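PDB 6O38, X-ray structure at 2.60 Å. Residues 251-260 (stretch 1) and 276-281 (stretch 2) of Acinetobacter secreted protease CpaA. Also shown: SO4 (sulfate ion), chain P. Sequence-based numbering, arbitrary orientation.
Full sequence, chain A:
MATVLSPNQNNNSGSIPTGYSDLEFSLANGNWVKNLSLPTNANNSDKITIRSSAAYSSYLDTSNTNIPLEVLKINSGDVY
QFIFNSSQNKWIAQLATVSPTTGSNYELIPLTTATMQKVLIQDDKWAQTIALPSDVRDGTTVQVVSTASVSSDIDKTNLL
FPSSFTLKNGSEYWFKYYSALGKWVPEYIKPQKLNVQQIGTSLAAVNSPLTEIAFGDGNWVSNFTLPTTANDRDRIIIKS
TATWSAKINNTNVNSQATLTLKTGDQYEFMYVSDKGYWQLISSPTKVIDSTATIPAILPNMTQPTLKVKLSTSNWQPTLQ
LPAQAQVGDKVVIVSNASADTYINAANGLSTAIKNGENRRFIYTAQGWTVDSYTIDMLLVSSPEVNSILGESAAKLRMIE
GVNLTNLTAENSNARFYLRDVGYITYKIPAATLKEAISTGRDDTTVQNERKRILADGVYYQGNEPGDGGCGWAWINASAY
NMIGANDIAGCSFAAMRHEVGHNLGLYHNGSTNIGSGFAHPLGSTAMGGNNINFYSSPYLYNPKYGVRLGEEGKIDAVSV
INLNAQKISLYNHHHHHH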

ATOM      1  N   THR A 251      17.883 -21.049  -6.039  1.00 32.47           N
ATOM      2  CA  THR A 251      19.273 -20.659  -5.837  1.00 32.60           C
ATOM      3  C   THR A 251      19.429 -19.149  -5.983  1.00 32.60           C
ATOM      4  O   THR A 251      18.780 -18.519  -6.823  1.00 32.77           O
ATOM      5  CB  THR A 251      20.185 -21.383  -6.829  1.00 33.48           C
ATOM      6  OG1 THR A 251      19.676 -21.220  -8.159  1.00 34.39           O
ATOM      7  CG2 THR A 251      20.266 -22.866  -6.496  1.00 33.48           C
ATOM      8  N   ASN A 252      20.282 -18.573  -5.135  1.00 32.12           N
ATOM      9  CA  ASN A 252      20.564 -17.143  -5.030  1.00 32.26           C
ATOM     10  C   ASN A 252      19.381 -16.346  -4.493  1.00 31.92           C
ATOM     11  O   ASN A 252      19.469 -15.115  -4.412  1.00 32.21           O
ATOM     12  CB  ASN A 252      21.014 -16.530  -6.365  1.00 33.07           C
ATOM     13  CG  ASN A 252      22.143 -17.307  -7.011  1.00 33.71           C
ATOM     14  OD1 ASN A 252      23.087 -17.723  -6.341  1.00 33.60           O
ATOM     15  ND2 ASN A 252      22.049 -17.510  -8.320  1.00 34.51           N
ATOM     16  N   VAL A 253      18.280 -16.997  -4.124  1.00 32.02           N
ATOM     17  CA  VAL A 253      17.097 -16.330  -3.599  1.00 31.79           C
ATOM     18  C   VAL A 253      16.984 -16.644  -2.114  1.00 31.80           C
ATOM     19  O   VAL A 253      17.261 -17.771  -1.686  1.00 31.82           O
ATOM     20  CB  VAL A 253      15.825 -16.767  -4.355  1.00 31.47           C
ATOM     21  CG1 VAL A 253      14.613 -15.986  -3.869  1.00 31.33           C
ATOM     22  CG2 VAL A 253      16.014 -16.596  -5.854  1.00 31.89           C
ATOM     23  N   ASN A 254      16.574 -15.648  -1.329  1.00 32.97           N
ATOM     24  CA  ASN A 254      16.385 -15.820   0.112  1.00 33.42           C
ATOM     25  C   ASN A 254      14.997 -16.396   0.399  1.00 33.31           C
ATOM     26  O   ASN A 254      14.179 -15.826   1.121  1.00 33.82           O
ATOM     27  CB  ASN A 254      16.595 -14.495   0.831  1.00 34.28           C
ATOM     28  CG  ASN A 254      16.547 -14.633   2.340  1.00 35.11           C
ATOM     29  OD1 ASN A 254      16.967 -15.649   2.894  1.00 35.21           O
ATOM     30  ND2 ASN A 254      16.031 -13.612   3.012  1.00 35.99           N
ATOM     31  N   SER A 255      14.741 -17.562  -0.193  1.00 33.35           N
ATOM     32  CA  SER A 255      13.465 -18.242  -0.020  1.00 33.18           C
ATOM     33  C   SER A 255      13.540 -19.670  -0.540  1.00 32.97           C
ATOM     34  O   SER A 255      14.064 -19.915  -1.632  1.00 32.65           O
ATOM     35  CB  SER A 255      12.345 -17.483  -0.738  1.00 32.89           C
ATOM     36  OG  SER A 255      11.127 -18.204  -0.690  1.00 32.76           O
ATOM     37  N   GLN A 256      13.020 -20.615   0.236  1.00 32.31           N
ATOM     38  CA  GLN A 256      12.897 -21.999  -0.193  1.00 32.37           C
ATOM     39  C   GLN A 256      11.496 -22.324  -0.688  1.00 32.21           C
ATOM     40  O   GLN A 256      11.218 -23.483  -1.010  1.00 32.45           O
ATOM     41  CB  GLN A 256      13.273 -22.944   0.955  1.00 33.15           C
ATOM     42  CG  GLN A 256      14.693 -22.770   1.469  1.00 33.66           C
ATOM     43  CD  GLN A 256      15.000 -23.674   2.650  1.00 34.84           C
ATOM     44  OE1 GLN A 256      15.307 -23.202   3.745  1.00 35.54           O
ATOM     45  NE2 GLN A 256      14.920 -24.982   2.431  1.00 34.89           N
ATOM     46  N   ALA A 257      10.615 -21.328  -0.760  1.00 31.15           N
ATOM     47  CA  ALA A 257       9.219 -21.547  -1.095  1.00 31.24           C
ATOM     48  C   ALA A 257       9.068 -21.975  -2.556  1.00 31.14           C
ATOM     49  O   ALA A 257      10.003 -21.913  -3.358  1.00 31.09           O
ATOM     50  CB  ALA A 257       8.403 -20.283  -0.824  1.00 31.05           C
ATOM     51  N   THR A 258       7.855 -22.408  -2.894  1.00 30.94           N
ATOM     52  CA  THR A 258       7.541 -22.907  -4.230  1.00 31.41           C
ATOM     53  C   THR A 258       7.383 -21.720  -5.171  1.00 31.12           C
ATOM     54  O   THR A 258       6.373 -21.016  -5.139  1.00 31.04           O
ATOM     55  CB  THR A 258       6.278 -23.758  -4.198  1.00 32.20           C
ATOM     56  OG1 THR A 258       6.451 -24.839  -3.274  1.00 32.63           O
ATOM     57  CG2 THR A 258       5.980 -24.321  -5.580  1.00 33.14           C
ATOM     58  N   LEU A 259       8.390 -21.492  -6.008  1.00 31.51           N
ATOM     59  CA  LEU A 259       8.365 -20.398  -6.980  1.00 31.40           C
ATOM     60  C   LEU A 259       7.957 -20.913  -8.360  1.00 32.55           C
ATOM     61  O   LEU A 259       8.724 -20.875  -9.322  1.00 33.37           O
ATOM     62  CB  LEU A 259       9.725 -19.708  -7.026  1.00 31.07           C
ATOM     63  CG  LEU A 259      10.345 -19.328  -5.681  1.00 30.36           C
ATOM     64  CD1 LEU A 259      11.715 -18.698  -5.880  1.00 30.42           C
ATOM     65  CD2 LEU A 259       9.428 -18.393  -4.909  1.00 29.98           C
ATOM     66  N   THR A 260       6.723 -21.401  -8.451  1.00 31.69           N
ATOM     67  CA  THR A 260       6.181 -21.892  -9.711  1.00 33.11           C
ATOM     68  C   THR A 260       5.541 -20.741 -10.478  1.00 33.03           C
ATOM     69  O   THR A 260       4.766 -19.964  -9.913  1.00 32.13           O
ATOM     70  CB  THR A 260       5.163 -23.008  -9.471  1.00 33.92           C
ATOM     71  OG1 THR A 260       5.811 -24.118  -8.840  1.00 34.29           O
ATOM     72  CG2 THR A 260       4.555 -23.471 -10.786  1.00 35.57           C
ATOM     73  N   GLY A 276      23.772 -10.426   0.230  1.00 39.34           N
ATOM     74  CA  GLY A 276      24.264 -11.219  -0.880  1.00 38.83           C
ATOM     75  C   GLY A 276      23.272 -12.177  -1.501  1.00 38.22           C
ATOM     76  O   GLY A 276      23.675 -13.242  -1.980  1.00 38.07           O
ATOM     77  N   TYR A 277      21.986 -11.835  -1.514  1.00 36.05           N
ATOM     78  CA  TYR A 277      20.992 -12.678  -2.164  1.00 35.30           C
ATOM     79  C   TYR A 277      19.862 -11.813  -2.706  1.00 35.38           C
ATOM     80  O   TYR A 277      19.776 -10.614  -2.428  1.00 36.06           O
ATOM     81  CB  TYR A 277      20.454 -13.759  -1.212  1.00 34.79           C
ATOM     82  CG  TYR A 277      19.989 -13.276   0.153  1.00 35.20           C
ATOM     83  CD1 TYR A 277      19.092 -12.221   0.282  1.00 35.57           C
ATOM     84  CD2 TYR A 277      20.426 -13.904   1.311  1.00 35.43           C
ATOM     85  CE1 TYR A 277      18.664 -11.792   1.525  1.00 36.24           C
ATOM     86  CE2 TYR A 277      20.002 -13.484   2.557  1.00 36.09           C
ATOM     87  CZ  TYR A 277      19.119 -12.430   2.658  1.00 36.52           C
ATOM     88  OH  TYR A 277      18.695 -12.009   3.897  1.00 37.43           O
ATOM     89  N   TRP A 278      18.986 -12.445  -3.483  1.00 33.84           N
ATOM     90  CA  TRP A 278      17.777 -11.804  -3.983  1.00 33.89           C
ATOM     91  C   TRP A 278      16.662 -11.988  -2.960  1.00 33.59           C
ATOM     92  O   TRP A 278      16.334 -13.120  -2.590  1.00 33.09           O
ATOM     93  CB  TRP A 278      17.360 -12.390  -5.331  1.00 33.62           C
ATOM     94  CG  TRP A 278      18.308 -12.096  -6.454  1.00 34.35           C
ATOM     95  CD1 TRP A 278      19.357 -12.864  -6.864  1.00 34.49           C
ATOM     96  CD2 TRP A 278      18.285 -10.954  -7.319  1.00 35.28           C
ATOM     97  NE1 TRP A 278      19.992 -12.271  -7.928  1.00 35.54           N
ATOM     98  CE2 TRP A 278      19.353 -11.096  -8.227  1.00 36.05           C
ATOM     99  CE3 TRP A 278      17.466  -9.824  -7.412  1.00 35.76           C
ATOM    100  CZ2 TRP A 278      19.624 -10.152  -9.214  1.00 37.26           C
ATOM    101  CZ3 TRP A 278      17.737  -8.888  -8.392  1.00 37.00           C
ATOM    102  CH2 TRP A 278      18.807  -9.058  -9.280  1.00 37.75           C
ATOM    103  N   GLN A 279      16.091 -10.879  -2.500  1.00 34.40           N
ATOM    104  CA  GLN A 279      14.950 -10.914  -1.596  1.00 34.39           C
ATOM    105  C   GLN A 279      13.663 -11.025  -2.403  1.00 33.98           C
ATOM    106  O   GLN A 279      13.487 -10.317  -3.399  1.00 34.31           O
ATOM    107  CB  GLN A 279      14.921  -9.665  -0.714  1.00 35.63           C
ATOM    108  CG  GLN A 279      13.737  -9.598   0.242  1.00 36.13           C
ATOM    109  CD  GLN A 279      13.917 -10.482   1.463  1.00 36.25           C
ATOM    110  OE1 GLN A 279      14.941 -11.149   1.618  1.00 35.93           O
ATOM    111  NE2 GLN A 279      12.919 -10.488   2.339  1.00 36.86           N
ATOM    112  N   LEU A 280      12.773 -11.920  -1.980  1.00 34.76           N
ATOM    113  CA  LEU A 280      11.477 -12.079  -2.632  1.00 34.34           C
ATOM    114  C   LEU A 280      10.511 -11.052  -2.054  1.00 35.10           C
ATOM    115  O   LEU A 280      10.123 -11.143  -0.884  1.00 35.54           O
ATOM    116  CB  LEU A 280      10.952 -13.499  -2.443  1.00 33.49           C
ATOM    117  CG  LEU A 280       9.540 -13.771  -2.964  1.00 33.12           C
ATOM    118  CD1 LEU A 280       9.484 -13.613  -4.476  1.00 33.01           C
ATOM    119  CD2 LEU A 280       9.066 -15.156  -2.548  1.00 32.68           C
ATOM    120  N   ILE A 281      10.122 -10.074  -2.869  1.00 35.02           N
ATOM    121  CA  ILE A 281       9.278  -8.974  -2.410  1.00 35.86           C
ATOM    122  C   ILE A 281       7.869  -9.021  -2.984  1.00 35.27           C
ATOM    123  O   ILE A 281       7.009  -8.251  -2.525  1.00 35.78           O
ATOM    124  CB  ILE A 281       9.923  -7.604  -2.714  1.00 37.06           C
ATOM    125  CG1 ILE A 281      10.125  -7.430  -4.220  1.00 36.91           C
ATOM    126  CG2 ILE A 281      11.244  -7.463  -1.975  1.00 37.62           C
ATOM    127  CD1 ILE A 281      10.749  -6.106  -4.600  1.00 38.28           C
TER
HETATM  128  S   SO4 P 604      19.043 -12.688   6.974  0.52 45.16           S
HETATM  129  O1  SO4 P 604      19.875 -12.525   8.162  0.52 45.16           O
HETATM  130  O2  SO4 P 604      18.284 -13.932   7.076  0.52 45.16           O
HETATM  131  O3  SO4 P 604      18.121 -11.562   6.868  0.52 45.16           O
HETATM  132  O4  SO4 P 604      19.892 -12.735   5.787  0.52 45.16           O

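Asn254 has the largest area covered across this contact, 89 Å², and it takes part in three kinds of interaction. Its backbone amide donates to the partner strand: Asn254 N lies 2.8 Å from Trp278 O, with an N-H...O angle of 171°, close to linear. Its side chain, whose CA-to-CB bond points toward the other stretch, supplies the second element. With chi1 at -174° (t) and chi2 at 34°, the carboxamide is placed so that Asn254 ND2 reaches Gln279 OE1 at 3.0 Å, and the 176° angle at the hydrogen makes this the straightest of the three hydrogen bonds between the stretches. Gln279 meets it from an unlikely starting point. Its CA-to-CB bond points away, but chi2 near 78° (p) folds the chain so that its end comes nearer.

The third element is aromatic. Asn254 CB sits 3.4 Å from the centroid of the Tyr277 ring and only 13° off the ring normal, which places it squarely over the face and supports a CH-pi contact. Distance alone would mislead at the hydroxyl: Asn254 ND2 and Tyr277 OH are 3.2 Å apart, but the angle is poor and the pair is not a hydrogen bond. The phenol has another partner in the sulfate ion, which probably comes from the crystallisation liquor. Tyr277 OH donates to SO4 O4 at 2.4 Å, a very short separation that calls for caution at 2.60 Å resolution. The sulfate oxygen lies near the ring plane, at the edge, so it does not compete with Asn254 for the face.

Leu280, with 65 Å² covered, contributes through apolar packing. Its CA-to-CB bond points toward stretch 1, and Leu280 CD2 approaches Leu259 CD2 at 4.0 Å, a van der Waals distance. The same methyl, Leu280 CD2, is 4.1 Å from Ser255 OG. That hydroxyl is engaged within its own stretch, where Ala257 N donates to Ser255 OG at 3.2 Å with an angle of 161°.

Trp278, with 62 Å² covered, is the backbone anchor. Its amide and carbonyl both serve the contact: Trp278 N donates to Asn252 O at 2.9 Å and 173°, while Trp278 O accepts from the amide of Asn254. These two bonds flank Val253 in sequence and define a single beta bridge between Val253 and Trp278, whose CA atoms are 4.6 Å apart. The separation widens to 5.3 Å between Asn252 CA and Tyr277 CA and to 5.4 Å between Asn254 CA and Gln279 CA, so the approach is tightest at the bridge. Trp278 O also receives a CA-H...O contact from Val253 CA at 3.5 Å, with 137° at the hydrogen, a less linear geometry than the amide bond to the same oxygen. The apolar pair Val253 CG2 and Trp278 CB is more distant, at 4.4 Å, while Asn252 O lies at the edge of the indole near its plane, 3.3 Å from Trp278 CD1. The indole NE1 is hydrogen-bonded elsewhere in the structure.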